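Local coordinates for protein peptide methionine sulfoxide reductase msrA/msrB (Neisseria gonorrhoeae, PDB 2H30) that serves as the thioredoxin-like domain of PilB, which can use electrons from DsbD to reduce the downstream methionine sulfoxide reductases, at residues W63-K68 against Y100-V105; P80-E85 against I113-N118; K44-W49 against K93-L98; L54-Q59 against K139-E144. The protein carries 2 engineered substitutions. All blocks are in the same frame, centred on the assembly; numbering follows the deposited sequence.

Contact 1 of 4, residues W63-K68 against Y100-V105; sequences WAQDAK and YPKLPV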
loop_
_atom_site.group_PDB
_atom_site.type_symbol
_atom_site.label_atom_id
_atom_site.label_comp_id
_atom_site.label_asym_id
_atom_site.label_seq_id
_atom_site.Cartn_x
_atom_site.Cartn_y
_atom_site.Cartn_z
ATOM N N TRP A 63 4.793 -3.434 -10.537
ATOM C CA TRP A 63 3.572 -2.782 -10.890
ATOM C C TRP A 63 3.720 -1.284 -10.820
ATOM O O TRP A 63 3.219 -0.552 -11.709
ATOM C CB TRP A 63 2.416 -3.218 -9.969
ATOM C CG TRP A 63 2.093 -4.687 -10.040
ATOM C CD1 TRP A 63 2.613 -5.657 -10.895
ATOM C CD2 TRP A 63 1.176 -5.366 -9.189
ATOM N NE1 TRP A 63 2.073 -6.882 -10.617
ATOM C CE2 TRP A 63 1.190 -6.742 -9.563
ATOM C CE3 TRP A 63 0.355 -4.953 -8.133
ATOM C CZ2 TRP A 63 0.398 -7.692 -8.938
ATOM C CZ3 TRP A 63 -0.484 -5.911 -7.523
ATOM C CH2 TRP A 63 -0.455 -7.255 -7.925
ATOM N N ALA A 64 4.386 -0.815 -9.759
ATOM C CA ALA A 64 4.463 0.643 -9.543
ATOM C C ALA A 64 5.193 1.301 -10.709
ATOM O O ALA A 64 4.919 2.434 -11.038
ATOM C CB ALA A 64 5.188 0.968 -8.209
ATOM N N GLN A 65 6.085 0.567 -11.335
ATOM C CA GLN A 65 6.908 1.097 -12.449
ATOM C C GLN A 65 6.307 0.845 -13.803
ATOM O O GLN A 65 6.901 1.242 -14.841
ATOM C CB GLN A 65 8.266 0.457 -12.461
ATOM C CG GLN A 65 9.128 0.884 -11.357
ATOM C CD GLN A 65 10.389 0.096 -11.419
ATOM O OE1 GLN A 65 11.442 0.615 -11.836
ATOM N NE2 GLN A 65 10.302 -1.193 -11.071
ATOM N N ASP A 66 5.187 0.130 -13.839
ATOM C CA ASP A 66 4.613 -0.324 -15.121
ATOM C C ASP A 66 3.655 0.703 -15.681
ATOM O O ASP A 66 2.752 1.201 -14.995
ATOM C CB ASP A 66 3.834 -1.626 -14.881
ATOM C CG ASP A 66 3.550 -2.393 -16.175
ATOM O OD1 ASP A 66 2.694 -1.946 -16.958
ATOM O OD2 ASP A 66 4.245 -3.416 -16.431
ATOM N N ALA A 67 3.749 0.946 -16.999
ATOM C CA ALA A 67 2.800 1.861 -17.614
ATOM C C ALA A 67 1.312 1.485 -17.443
ATOM O O ALA A 67 0.472 2.384 -17.404
ATOM C CB ALA A 67 3.107 1.964 -19.121
ATOM N N LYS A 68 1.002 0.186 -17.332
ATOM C CA LYS A 68 -0.405 -0.226 -17.158
ATOM C C LYS A 68 -1.012 0.343 -15.877
ATOM O O LYS A 68 -2.227 0.435 -15.764
ATOM C CB LYS A 68 -0.553 -1.738 -17.125
ATOM C CG LYS A 68 -0.229 -2.375 -18.434
ATOM C CD LYS A 68 -0.587 -3.843 -18.402
ATOM C CE LYS A 68 0.320 -4.652 -17.524
ATOM N NZ LYS A 68 1.743 -4.572 -18.013
ATOM N N TYR A 100 14.399 -2.520 -2.990
ATOM C CA TYR A 100 13.254 -2.200 -3.862
ATOM C C TYR A 100 13.178 -0.698 -4.066
ATOM O O TYR A 100 12.231 -0.055 -3.594
ATOM C CB TYR A 100 11.933 -2.738 -3.245
ATOM C CG TYR A 100 12.021 -4.255 -3.134
ATOM C CD1 TYR A 100 11.917 -5.058 -4.258
ATOM C CD2 TYR A 100 12.299 -4.855 -1.899
ATOM C CE1 TYR A 100 12.087 -6.460 -4.155
ATOM C CE2 TYR A 100 12.451 -6.257 -1.794
ATOM C CZ TYR A 100 12.355 -7.020 -2.913
ATOM O OH TYR A 100 12.510 -8.399 -2.906
ATOM N N PRO A 101 14.154 -0.163 -4.780
ATOM C CA PRO A 101 14.293 1.296 -4.812
ATOM C C PRO A 101 13.140 2.012 -5.488
ATOM O O PRO A 101 13.010 3.224 -5.278
ATOM C CB PRO A 101 15.617 1.494 -5.559
ATOM C CG PRO A 101 15.735 0.311 -6.427
ATOM C CD PRO A 101 15.230 -0.841 -5.549
ATOM N N LYS A 102 12.310 1.360 -6.293
ATOM C CA LYS A 102 11.200 2.035 -6.914
ATOM C C LYS A 102 9.852 1.784 -6.249
ATOM O O LYS A 102 8.815 2.176 -6.779
ATOM C CB LYS A 102 11.118 1.620 -8.363
ATOM C CG LYS A 102 12.398 1.984 -9.185
ATOM C CD LYS A 102 12.448 3.473 -9.460
ATOM C CE LYS A 102 13.660 3.803 -10.359
ATOM N NZ LYS A 102 14.969 3.334 -9.752
ATOM N N LEU A 103 9.866 1.132 -5.081
ATOM C CA LEU A 103 8.638 0.886 -4.355
ATOM C C LEU A 103 8.384 1.913 -3.233
ATOM O O LEU A 103 9.185 1.990 -2.293
ATOM C CB LEU A 103 8.787 -0.493 -3.675
ATOM C CG LEU A 103 7.459 -0.968 -2.993
ATOM C CD1 LEU A 103 6.325 -1.149 -3.980
ATOM C CD2 LEU A 103 7.789 -2.250 -2.269
ATOM N N PRO A 104 7.280 2.671 -3.299
ATOM C CA PRO A 104 7.024 3.574 -2.182
ATOM C C PRO A 104 6.578 2.860 -0.927
ATOM O O PRO A 104 5.684 1.988 -1.014
ATOM C CB PRO A 104 5.916 4.502 -2.714
ATOM C CG PRO A 104 5.899 4.259 -4.216
ATOM C CD PRO A 104 6.323 2.822 -4.404
ATOM N N VAL A 105 7.277 3.130 0.182
ATOM C CA VAL A 105 6.903 2.544 1.438
ATOM C C VAL A 105 6.616 3.655 2.432
ATOM O O VAL A 105 7.583 4.217 3.020
ATOM C CB VAL A 105 7.954 1.576 2.001
ATOM C CG1 VAL A 105 7.434 1.017 3.324
ATOM C CG2 VAL A 105 8.259 0.420 0.975
#
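A64, in the last turn of helix 51-64, turns its methyl group toward the loop Y100-V105. Its CB lies 4.1 Å from K102 O and 4.4 Å from P104 CD, a loose touch between the helix end and the proline ring. Q65 makes the larger encounter. Its CG stands anti to the carbonyl carbon (chi1 -71°) and the chain then runs extended, which carries the amide out across K102; the two side chains cross at about a right angle. Q65 OE1 comes within 3.1 Å of K102 CG, and Q65 CD lies 3.5 Å from K102 CB. The amide therefore meets the methylene part of the lysine and not its amine, since K102 bends at chi2 and again at chi4, which carries NZ clear of the glutamine. Q65 NE2 is held by E61 O, and E61 OE2 in turn accepts from K102 N, so one residue of the helix anchors both sides. Beyond the contact, D66 forms an Asx turn: its OD1 accepts from K68 N at 2.7 Å through the anti lone pair, and K68 NZ closes a salt bridge to the same oxygen at 3.0 Å, reaching it from above the carboxylate plane. Across the two segments the chemistry is van der Waals contact at a partly exposed edge of the fold, while E61 provides polar anchoring of the type I turn Y100-L103 through the bond from K102 N.

Contact 2 of 4, residues P80-E85 against I113-N118; sequences PGFLHE and IAQNLN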
loop_
_atom_site.group_PDB
_atom_site.type_symbol
_atom_site.label_atom_id
_atom_site.label_comp_id
_atom_site.label_asym_id
_atom_site.label_seq_id
_atom_site.Cartn_x
_atom_site.Cartn_y
_atom_site.Cartn_z
ATOM N N PRO A 80 5.088 0.761 11.671
ATOM C CA PRO A 80 5.984 0.458 12.819
ATOM C C PRO A 80 5.251 0.463 14.159
ATOM O O PRO A 80 4.424 1.333 14.428
ATOM C CB PRO A 80 7.027 1.584 12.749
ATOM C CG PRO A 80 7.147 1.897 11.247
ATOM C CD PRO A 80 5.655 1.801 10.802
ATOM N N GLY A 81 5.516 -0.552 14.975
ATOM C CA GLY A 81 4.890 -0.581 16.290
ATOM C C GLY A 81 3.479 -1.071 16.370
ATOM O O GLY A 81 2.913 -1.149 17.451
ATOM N N PHE A 82 2.892 -1.470 15.239
ATOM C CA PHE A 82 1.532 -1.921 15.174
ATOM C C PHE A 82 1.546 -3.388 14.764
ATOM O O PHE A 82 2.338 -3.773 13.868
ATOM C CB PHE A 82 0.799 -1.093 14.091
ATOM C CG PHE A 82 -0.594 -1.520 13.860
ATOM C CD1 PHE A 82 -1.573 -1.379 14.870
ATOM C CD2 PHE A 82 -0.996 -2.001 12.609
ATOM C CE1 PHE A 82 -2.905 -1.735 14.607
ATOM C CE2 PHE A 82 -2.303 -2.374 12.359
ATOM C CZ PHE A 82 -3.299 -2.262 13.356
ATOM N N LEU A 83 0.710 -4.211 15.403
ATOM C CA LEU A 83 0.644 -5.645 15.149
ATOM C C LEU A 83 2.042 -6.288 15.130
ATOM O O LEU A 83 2.377 -7.108 14.215
ATOM C CB LEU A 83 -0.111 -5.960 13.851
ATOM C CG LEU A 83 -1.569 -5.493 13.768
ATOM C CD1 LEU A 83 -2.198 -5.733 12.371
ATOM C CD2 LEU A 83 -2.438 -6.187 14.817
ATOM N N HIS A 84 2.863 -5.908 16.111
ATOM C CA HIS A 84 4.208 -6.472 16.328
ATOM C C HIS A 84 5.206 -6.176 15.225
ATOM O O HIS A 84 6.293 -6.792 15.159
ATOM C CB HIS A 84 4.172 -7.977 16.654
ATOM C CG HIS A 84 3.305 -8.295 17.831
ATOM N ND1 HIS A 84 3.639 -7.927 19.119
ATOM C CD2 HIS A 84 2.092 -8.898 17.909
ATOM C CE1 HIS A 84 2.678 -8.309 19.943
ATOM N NE2 HIS A 84 1.724 -8.890 19.234
ATOM N N GLU A 85 4.861 -5.185 14.373
ATOM C CA GLU A 85 5.876 -4.682 13.470
ATOM C C GLU A 85 7.013 -4.042 14.260
ATOM O O GLU A 85 6.777 -3.496 15.398
ATOM C CB GLU A 85 5.229 -3.649 12.490
ATOM C CG GLU A 85 6.208 -3.013 11.530
ATOM C CD GLU A 85 6.851 -4.043 10.614
ATOM O OE1 GLU A 85 7.940 -4.576 10.984
ATOM O OE2 GLU A 85 6.259 -4.324 9.561
ATOM N N ILE A 113 -3.611 4.488 9.856
ATOM C CA ILE A 113 -4.508 4.297 8.713
ATOM C C ILE A 113 -5.061 2.870 8.756
ATOM O O ILE A 113 -6.260 2.656 8.552
ATOM C CB ILE A 113 -3.762 4.526 7.418
ATOM C CG1 ILE A 113 -3.248 5.968 7.387
ATOM C CG2 ILE A 113 -4.657 4.091 6.200
ATOM C CD1 ILE A 113 -2.305 6.189 6.311
ATOM N N ALA A 114 -4.204 1.888 9.068
ATOM C CA ALA A 114 -4.680 0.531 9.164
ATOM C C ALA A 114 -5.818 0.416 10.202
ATOM O O ALA A 114 -6.820 -0.241 9.985
ATOM C CB ALA A 114 -3.490 -0.427 9.494
ATOM N N GLN A 115 -5.636 1.059 11.353
ATOM C CA GLN A 115 -6.697 1.043 12.358
ATOM C C GLN A 115 -7.973 1.730 11.846
ATOM O O GLN A 115 -9.064 1.179 12.037
ATOM C CB GLN A 115 -6.207 1.729 13.633
ATOM C CG GLN A 115 -5.175 0.879 14.336
ATOM C CD GLN A 115 -4.724 1.562 15.593
ATOM O OE1 GLN A 115 -5.546 1.827 16.471
ATOM N NE2 GLN A 115 -3.466 1.940 15.660
ATOM N N ASN A 116 -7.852 2.894 11.205
ATOM C CA ASN A 116 -9.015 3.588 10.618
ATOM C C ASN A 116 -9.754 2.731 9.606
ATOM O O ASN A 116 -10.952 2.811 9.468
ATOM C CB ASN A 116 -8.604 4.907 9.951
ATOM C CG ASN A 116 -8.101 5.949 10.928
ATOM O OD1 ASN A 116 -7.450 6.928 10.505
ATOM N ND2 ASN A 116 -8.358 5.750 12.205
ATOM N N LEU A 117 -8.995 1.938 8.838
ATOM C CA LEU A 117 -9.589 1.107 7.822
ATOM C C LEU A 117 -9.949 -0.291 8.298
ATOM O O LEU A 117 -10.444 -1.100 7.494
ATOM C CB LEU A 117 -8.675 1.063 6.571
ATOM C CG LEU A 117 -8.347 2.399 5.931
ATOM C CD1 LEU A 117 -7.587 2.176 4.583
ATOM C CD2 LEU A 117 -9.515 3.228 5.691
ATOM N N ASN A 118 -9.722 -0.591 9.587
ATOM C CA ASN A 118 -9.979 -1.925 10.129
ATOM C C ASN A 118 -9.201 -3.028 9.387
ATOM O O ASN A 118 -9.734 -4.119 9.109
ATOM C CB ASN A 118 -11.503 -2.221 10.195
ATOM C CG ASN A 118 -11.848 -3.442 11.019
ATOM O OD1 ASN A 118 -11.141 -3.801 11.970
ATOM N ND2 ASN A 118 -12.928 -4.110 10.634
#
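A114, on helix 112-116 of the thioredoxin-type domain, directs its methyl toward F82 of the loop P80-E85, which follows strand 73-78 and precedes helix 90-95; A114 CB lies 3.7 Å from F82 CE2. One residue on, Q115 reaches the ring with its aliphatic part: Q115 CG is 3.5 Å from F82 CE1 and 3.8 Å from F82 CZ. Its extended chain slides past the phenylalanine in the opposite direction, bringing the amide to within 7° of parallel with the ring, with Q115 NE2 3.9 Å from F82 CD1. That amide nitrogen also makes weak hydrogen bonds to G110 O and G111 O, which probably help to set its orientation. A chi1 of 176° swings the F82 ring away from its own backbone N and out to the helix; L83 CG lies against one face, and F82 and L83 also touch Y122. N118 is the first residue to leave helical angles; its positive phi and the bonds back into the last turn make a Schellman motif. On the loop side, a type I' turn runs from F82 to E85. Between the segments a ring is met obliquely by a methyl and a methylene: van der Waals contact, with no polar pair across the two segments, links loop and helix here.

Contact 3 of 4, residues K44-W49 against K93-L98; sequences KFWASW and KWYAGL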
loop_
_atom_site.group_PDB
_atom_site.type_symbol
_atom_site.label_atom_id
_atom_site.label_comp_id
_atom_site.label_asym_id
_atom_site.label_seq_id
_atom_site.Cartn_x
_atom_site.Cartn_y
_atom_site.Cartn_z
ATOM N N LYS A 44 -1.068 -0.973 -0.686
ATOM C CA LYS A 44 -0.808 -2.340 -0.135
ATOM C C LYS A 44 -0.296 -2.190 1.306
ATOM O O LYS A 44 0.757 -1.523 1.478
ATOM C CB LYS A 44 0.291 -3.025 -0.944
ATOM C CG LYS A 44 0.493 -4.476 -0.432
ATOM C CD LYS A 44 1.582 -5.163 -1.193
ATOM C CE LYS A 44 1.327 -6.716 -0.999
ATOM N NZ LYS A 44 2.079 -7.374 -2.006
ATOM N N PHE A 45 -1.008 -2.805 2.261
ATOM C CA PHE A 45 -0.581 -2.836 3.674
ATOM C C PHE A 45 0.166 -4.133 3.887
ATOM O O PHE A 45 -0.307 -5.216 3.491
ATOM C CB PHE A 45 -1.805 -2.806 4.603
ATOM C CG PHE A 45 -2.560 -1.513 4.515
ATOM C CD1 PHE A 45 -3.510 -1.298 3.518
ATOM C CD2 PHE A 45 -2.256 -0.494 5.395
ATOM C CE1 PHE A 45 -4.180 -0.051 3.461
ATOM C CE2 PHE A 45 -2.941 0.747 5.362
ATOM C CZ PHE A 45 -3.896 0.985 4.396
ATOM N N TRP A 46 1.288 -4.029 4.589
ATOM C CA TRP A 46 2.137 -5.193 4.819
ATOM C C TRP A 46 2.952 -5.046 6.096
ATOM O O TRP A 46 2.936 -3.981 6.732
ATOM C CB TRP A 46 3.055 -5.422 3.603
ATOM C CG TRP A 46 4.057 -4.332 3.339
ATOM C CD1 TRP A 46 3.815 -3.134 2.693
ATOM C CD2 TRP A 46 5.457 -4.375 3.598
ATOM N NE1 TRP A 46 5.015 -2.404 2.590
ATOM C CE2 TRP A 46 6.011 -3.142 3.181
ATOM C CE3 TRP A 46 6.277 -5.308 4.242
ATOM C CZ2 TRP A 46 7.366 -2.850 3.272
ATOM C CZ3 TRP A 46 7.643 -4.997 4.367
ATOM C CH2 TRP A 46 8.174 -3.789 3.901
ATOM N N ALA A 47 3.652 -6.135 6.472
ATOM C CA ALA A 47 4.546 -6.149 7.619
ATOM C C ALA A 47 5.760 -6.978 7.320
ATOM O O ALA A 47 5.681 -7.953 6.557
ATOM C CB ALA A 47 3.858 -6.697 8.844
ATOM N N SER A 48 6.829 -6.622 8.019
ATOM C CA SER A 48 8.149 -7.293 7.833
ATOM C C SER A 48 8.080 -8.772 8.233
ATOM O O SER A 48 8.871 -9.577 7.723
ATOM C CB SER A 48 9.226 -6.592 8.647
ATOM O OG SER A 48 8.931 -6.728 10.029
ATOM N N TRP A 49 7.155 -9.126 9.123
ATOM C CA TRP A 49 7.100 -10.491 9.646
ATOM C C TRP A 49 6.286 -11.435 8.798
ATOM O O TRP A 49 6.120 -12.617 9.184
ATOM C CB TRP A 49 6.592 -10.510 11.118
ATOM C CG TRP A 49 5.421 -9.641 11.406
ATOM C CD1 TRP A 49 5.438 -8.478 12.114
ATOM C CD2 TRP A 49 4.044 -9.883 11.053
ATOM N NE1 TRP A 49 4.145 -7.961 12.218
ATOM C CE2 TRP A 49 3.278 -8.815 11.596
ATOM C CE3 TRP A 49 3.383 -10.908 10.339
ATOM C CZ2 TRP A 49 1.881 -8.744 11.418
ATOM C CZ3 TRP A 49 2.000 -10.844 10.188
ATOM C CH2 TRP A 49 1.274 -9.765 10.742
ATOM N N LYS A 93 15.696 0.772 9.545
ATOM C CA LYS A 93 17.024 0.180 9.530
ATOM C C LYS A 93 17.003 -1.221 8.915
ATOM O O LYS A 93 17.831 -1.519 8.089
ATOM C CB LYS A 93 17.608 0.153 10.955
ATOM C CG LYS A 93 19.063 -0.337 10.952
ATOM C CD LYS A 93 19.927 0.287 9.811
ATOM C CE LYS A 93 19.809 1.849 9.703
ATOM N NZ LYS A 93 19.685 2.319 8.267
ATOM N N TRP A 94 16.011 -2.005 9.288
ATOM C CA TRP A 94 15.811 -3.353 8.723
ATOM C C TRP A 94 15.500 -3.196 7.227
ATOM O O TRP A 94 16.077 -3.868 6.370
ATOM C CB TRP A 94 14.667 -4.059 9.456
ATOM C CG TRP A 94 14.232 -5.269 8.689
ATOM C CD1 TRP A 94 14.857 -6.493 8.621
ATOM C CD2 TRP A 94 13.134 -5.322 7.770
ATOM N NE1 TRP A 94 14.160 -7.339 7.777
ATOM C CE2 TRP A 94 13.117 -6.634 7.221
ATOM C CE3 TRP A 94 12.150 -4.386 7.373
ATOM C CZ2 TRP A 94 12.159 -7.048 6.284
ATOM C CZ3 TRP A 94 11.187 -4.800 6.439
ATOM C CH2 TRP A 94 11.210 -6.115 5.896
ATOM N N TYR A 95 14.553 -2.303 6.907
ATOM C CA TYR A 95 14.123 -2.216 5.513
ATOM C C TYR A 95 15.196 -1.719 4.561
ATOM O O TYR A 95 15.246 -2.076 3.382
ATOM C CB TYR A 95 12.842 -1.383 5.419
ATOM C CG TYR A 95 12.274 -1.367 4.010
ATOM C CD1 TYR A 95 11.789 -2.553 3.447
ATOM C CD2 TYR A 95 12.360 -0.246 3.227
ATOM C CE1 TYR A 95 11.315 -2.566 2.159
ATOM C CE2 TYR A 95 11.909 -0.257 1.889
ATOM C CZ TYR A 95 11.374 -1.424 1.403
ATOM O OH TYR A 95 10.940 -1.455 0.106
ATOM N N ALA A 96 16.132 -0.900 5.081
ATOM C CA ALA A 96 17.221 -0.407 4.251
ATOM C C ALA A 96 18.108 -1.553 3.712
ATOM O O ALA A 96 18.764 -1.390 2.700
ATOM C CB ALA A 96 18.054 0.629 5.036
ATOM N N GLY A 97 18.076 -2.730 4.350
ATOM C CA GLY A 97 18.784 -3.898 3.801
ATOM C C GLY A 97 18.139 -4.595 2.605
ATOM O O GLY A 97 18.745 -5.478 1.994
ATOM N N LEU A 98 16.868 -4.270 2.353
ATOM C CA LEU A 98 16.165 -4.830 1.202
ATOM C C LEU A 98 16.377 -3.918 0.011
ATOM O O LEU A 98 16.749 -2.718 0.169
ATOM C CB LEU A 98 14.676 -4.952 1.532
ATOM C CG LEU A 98 14.261 -6.177 2.406
ATOM C CD1 LEU A 98 14.884 -6.259 3.809
ATOM C CD2 LEU A 98 12.741 -6.337 2.446
#
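W46 reaches across to W94 and Y95 with the far rim of its indole. W46 CB points toward K93-L98, and chi1 of 65° sets CG between the backbone N and the carbonyl carbon, which swings the benzo ring to W94 and Y95. On the pyrrole side, NE1 is bound to T76 OG1, a bond that should help to fix the rotation of the indole. The benzo ring does the touching. W46 CZ2 lies 4.1 Å from Y95 CE1, and W46 CH2 closes to 3.8 Å from the same atom; the W46 six-membered ring and the Y95 ring lie 5.8 Å apart between centroids, planes at 56°, an oblique pair. Round the rim, W46 CZ3 meets W94 CH2 at 4.0 Å, each atom at the edge of the other indole, the two side chains arriving from opposite directions. S48 then takes a face of W94: its CB sits 3.6 Å from the centroid of the W94 six-membered ring, 19° off the normal, a CH-pi contact. L98 CD1 lies over the opposite face, and K86 adds a cation-pi contact to W94. S48 OG points elsewhere, bonding to E85 OE1. The segment K44-W49 runs from strand 41-45 into the Trp-Ala-Ser-Trp sequence just before the probable CxxC of C50 and C53, as in thioredoxins. W46 itself packs on C53 and L57 of helix 51-64 and on V105 of strand 105-107, so the aromatic cluster lies between strand 41-45, helix 51-64 and the C-terminal part of helix 90-95.

Contact 4 of 4, residues L54-Q59 against K139-E144; sequences LSELGQ and KGSINE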
loop_
_atom_site.group_PDB
_atom_site.type_symbol
_atom_site.label_atom_id
_atom_site.label_comp_id
_atom_site.label_asym_id
_atom_site.label_seq_id
_atom_site.Cartn_x
_atom_site.Cartn_y
_atom_site.Cartn_z
ATOM N N LEU A 54 6.624 -10.205 2.115
ATOM C CA LEU A 54 7.985 -9.963 1.621
ATOM C C LEU A 54 8.189 -10.524 0.207
ATOM O O LEU A 54 8.837 -9.900 -0.651
ATOM C CB LEU A 54 9.058 -10.540 2.533
ATOM C CG LEU A 54 8.966 -10.082 3.977
ATOM C CD1 LEU A 54 10.189 -10.703 4.631
ATOM C CD2 LEU A 54 9.163 -8.591 3.919
ATOM N N SER A 55 7.570 -11.686 -0.049
ATOM C CA SER A 55 7.729 -12.318 -1.395
ATOM C C SER A 55 7.104 -11.503 -2.515
ATOM O O SER A 55 7.408 -11.731 -3.696
ATOM C CB SER A 55 7.094 -13.711 -1.359
ATOM O OG SER A 55 5.673 -13.643 -1.408
ATOM N N GLU A 56 6.182 -10.595 -2.126
ATOM C CA GLU A 56 5.399 -9.838 -3.073
ATOM C C GLU A 56 5.950 -8.397 -3.258
ATOM O O GLU A 56 5.419 -7.642 -4.086
ATOM C CB GLU A 56 3.949 -9.772 -2.601
ATOM C CG GLU A 56 3.217 -11.094 -2.731
ATOM C CD GLU A 56 1.784 -11.025 -2.125
ATOM O OE1 GLU A 56 1.433 -9.985 -1.518
ATOM O OE2 GLU A 56 1.005 -12.005 -2.277
ATOM N N LEU A 57 6.994 -8.043 -2.525
ATOM C CA LEU A 57 7.559 -6.645 -2.642
ATOM C C LEU A 57 8.079 -6.386 -4.068
ATOM O O LEU A 57 7.797 -5.320 -4.640
ATOM C CB LEU A 57 8.660 -6.387 -1.632
ATOM C CG LEU A 57 8.225 -6.343 -0.171
ATOM C CD1 LEU A 57 9.454 -6.318 0.691
ATOM C CD2 LEU A 57 7.359 -5.091 0.037
ATOM N N GLY A 58 8.729 -7.399 -4.646
ATOM C CA GLY A 58 9.262 -7.208 -6.031
ATOM C C GLY A 58 8.129 -7.064 -7.041
ATOM O O GLY A 58 8.228 -6.322 -8.018
ATOM N N GLN A 59 7.054 -7.818 -6.833
ATOM C CA GLN A 59 5.880 -7.727 -7.652
ATOM C C GLN A 59 5.274 -6.323 -7.595
ATOM O O GLN A 59 4.983 -5.726 -8.618
ATOM C CB GLN A 59 4.895 -8.780 -7.136
ATOM C CG GLN A 59 3.651 -8.856 -7.932
ATOM C CD GLN A 59 2.642 -9.802 -7.229
ATOM O OE1 GLN A 59 2.299 -9.568 -6.084
ATOM N NE2 GLN A 59 2.176 -10.836 -7.925
ATOM N N LYS A 139 -9.064 -8.001 1.703
ATOM C CA LYS A 139 -8.197 -8.777 2.603
ATOM C C LYS A 139 -7.427 -9.794 1.768
ATOM O O LYS A 139 -8.023 -10.498 0.936
ATOM C CB LYS A 139 -9.087 -9.564 3.572
ATOM C CG LYS A 139 -8.400 -10.399 4.579
ATOM C CD LYS A 139 -9.485 -10.947 5.568
ATOM C CE LYS A 139 -10.025 -9.804 6.458
ATOM N NZ LYS A 139 -11.175 -10.144 7.384
ATOM N N GLY A 140 -6.122 -9.847 2.006
ATOM C CA GLY A 140 -5.229 -10.852 1.395
ATOM C C GLY A 140 -4.646 -10.371 0.100
ATOM O O GLY A 140 -4.777 -9.194 -0.238
ATOM N N SER A 141 -3.948 -11.299 -0.543
ATOM C CA SER A 141 -3.222 -10.998 -1.769
ATOM C C SER A 141 -4.144 -10.799 -2.935
ATOM O O SER A 141 -5.238 -11.399 -2.996
ATOM C CB SER A 141 -2.300 -12.147 -2.140
ATOM O OG SER A 141 -1.397 -12.386 -1.129
ATOM N N ILE A 142 -3.668 -10.005 -3.901
ATOM C CA ILE A 142 -4.351 -9.855 -5.178
ATOM C C ILE A 142 -3.305 -10.075 -6.268
ATOM O O ILE A 142 -2.111 -9.803 -6.043
ATOM C CB ILE A 142 -5.093 -8.537 -5.395
ATOM C CG1 ILE A 142 -4.138 -7.335 -5.386
ATOM C CG2 ILE A 142 -6.214 -8.376 -4.350
ATOM C CD1 ILE A 142 -4.809 -5.980 -5.621
ATOM N N ASN A 143 -3.788 -10.592 -7.401
ATOM C CA ASN A 143 -2.901 -10.711 -8.558
ATOM C C ASN A 143 -2.903 -9.477 -9.456
ATOM O O ASN A 143 -3.674 -8.530 -9.222
ATOM C CB ASN A 143 -3.204 -12.016 -9.330
ATOM C CG ASN A 143 -4.601 -12.075 -9.866
ATOM O OD1 ASN A 143 -5.152 -11.099 -10.360
ATOM N ND2 ASN A 143 -5.232 -13.292 -9.765
ATOM N N GLU A 144 -2.047 -9.478 -10.488
ATOM C CA GLU A 144 -1.895 -8.248 -11.344
ATOM C C GLU A 144 -3.168 -7.867 -12.100
ATOM O O GLU A 144 -3.568 -6.670 -12.107
ATOM C CB GLU A 144 -0.766 -8.395 -12.315
ATOM C CG GLU A 144 -0.513 -7.134 -13.011
ATOM C CD GLU A 144 0.643 -7.243 -13.993
ATOM O OE1 GLU A 144 0.922 -6.243 -14.688
ATOM O OE2 GLU A 144 1.291 -8.315 -13.998
HETATM O O HOH W 1 -0.882 -8.925 -2.857
HETATM O O HOH W 2 0.266 -12.019 -6.062
#
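E56 and S141 supply the direct polar link between helix 51-64 and the loop K139-E144. S141 OG donates to E56 OE2 at 2.7 Å, and the carboxylate oxygen accepts with its syn lone pair. A chi1 of -72° lays E56 CG beside the backbone N and leaves the extended chain aimed at the loop, while S141 turns its hydroxyl back toward the helix. Water-mediated bonds form the second group. Water 1 donates to E56 OE1 at 2.9 Å and accepts from I142 N at 3.2 Å, so the two carboxylate oxygens grip adjacent residues of the loop, one directly and one through solvent. Water 2 accepts from Q59 NE2 at 2.9 Å and donates to I142 O at 3.2 Å. Both backbone polar atoms of I142 are thus tied to the helix by single waters. Charge is the third element: E56 OE1 also forms a salt bridge with K44 NZ, so both carboxylate oxygens are engaged. Apolar contact between the segments is slight; I142 turns its side chain away, onto A147 and L150 of helix 144-152. The loop leads from edge strand 134-139 into that helix, where N143 is the N-cap and caps a backbone N with its side chain. E56 and S141 both touch P123 as well, placing the polar link beside the start of strand 124-128, while K44 extends it to strand 41-45.

Overall arrangement
Contacts 1, 3 and 4 gather round helix 51-64: contacts 1 and 4 both use it, and contact 3 packs L98 on L57 and W94 on L54. Contact 3 is the most aromatic, with W46 buried and W94 and Y95 partly exposed; contact 1 is partly exposed, with an amide brushing a lysine chain. Contact 4 differs in being polar and hydrated, and a salt bridge joins it to contact 3. Contact 2, a partly buried apolar patch, stands on the opposite side of the chain's centre from contact 1, about 23 Å between centres, and meets contact 3 by a polar link. Y95 ties contact 3 to contact 1 by packing on V105 and L103.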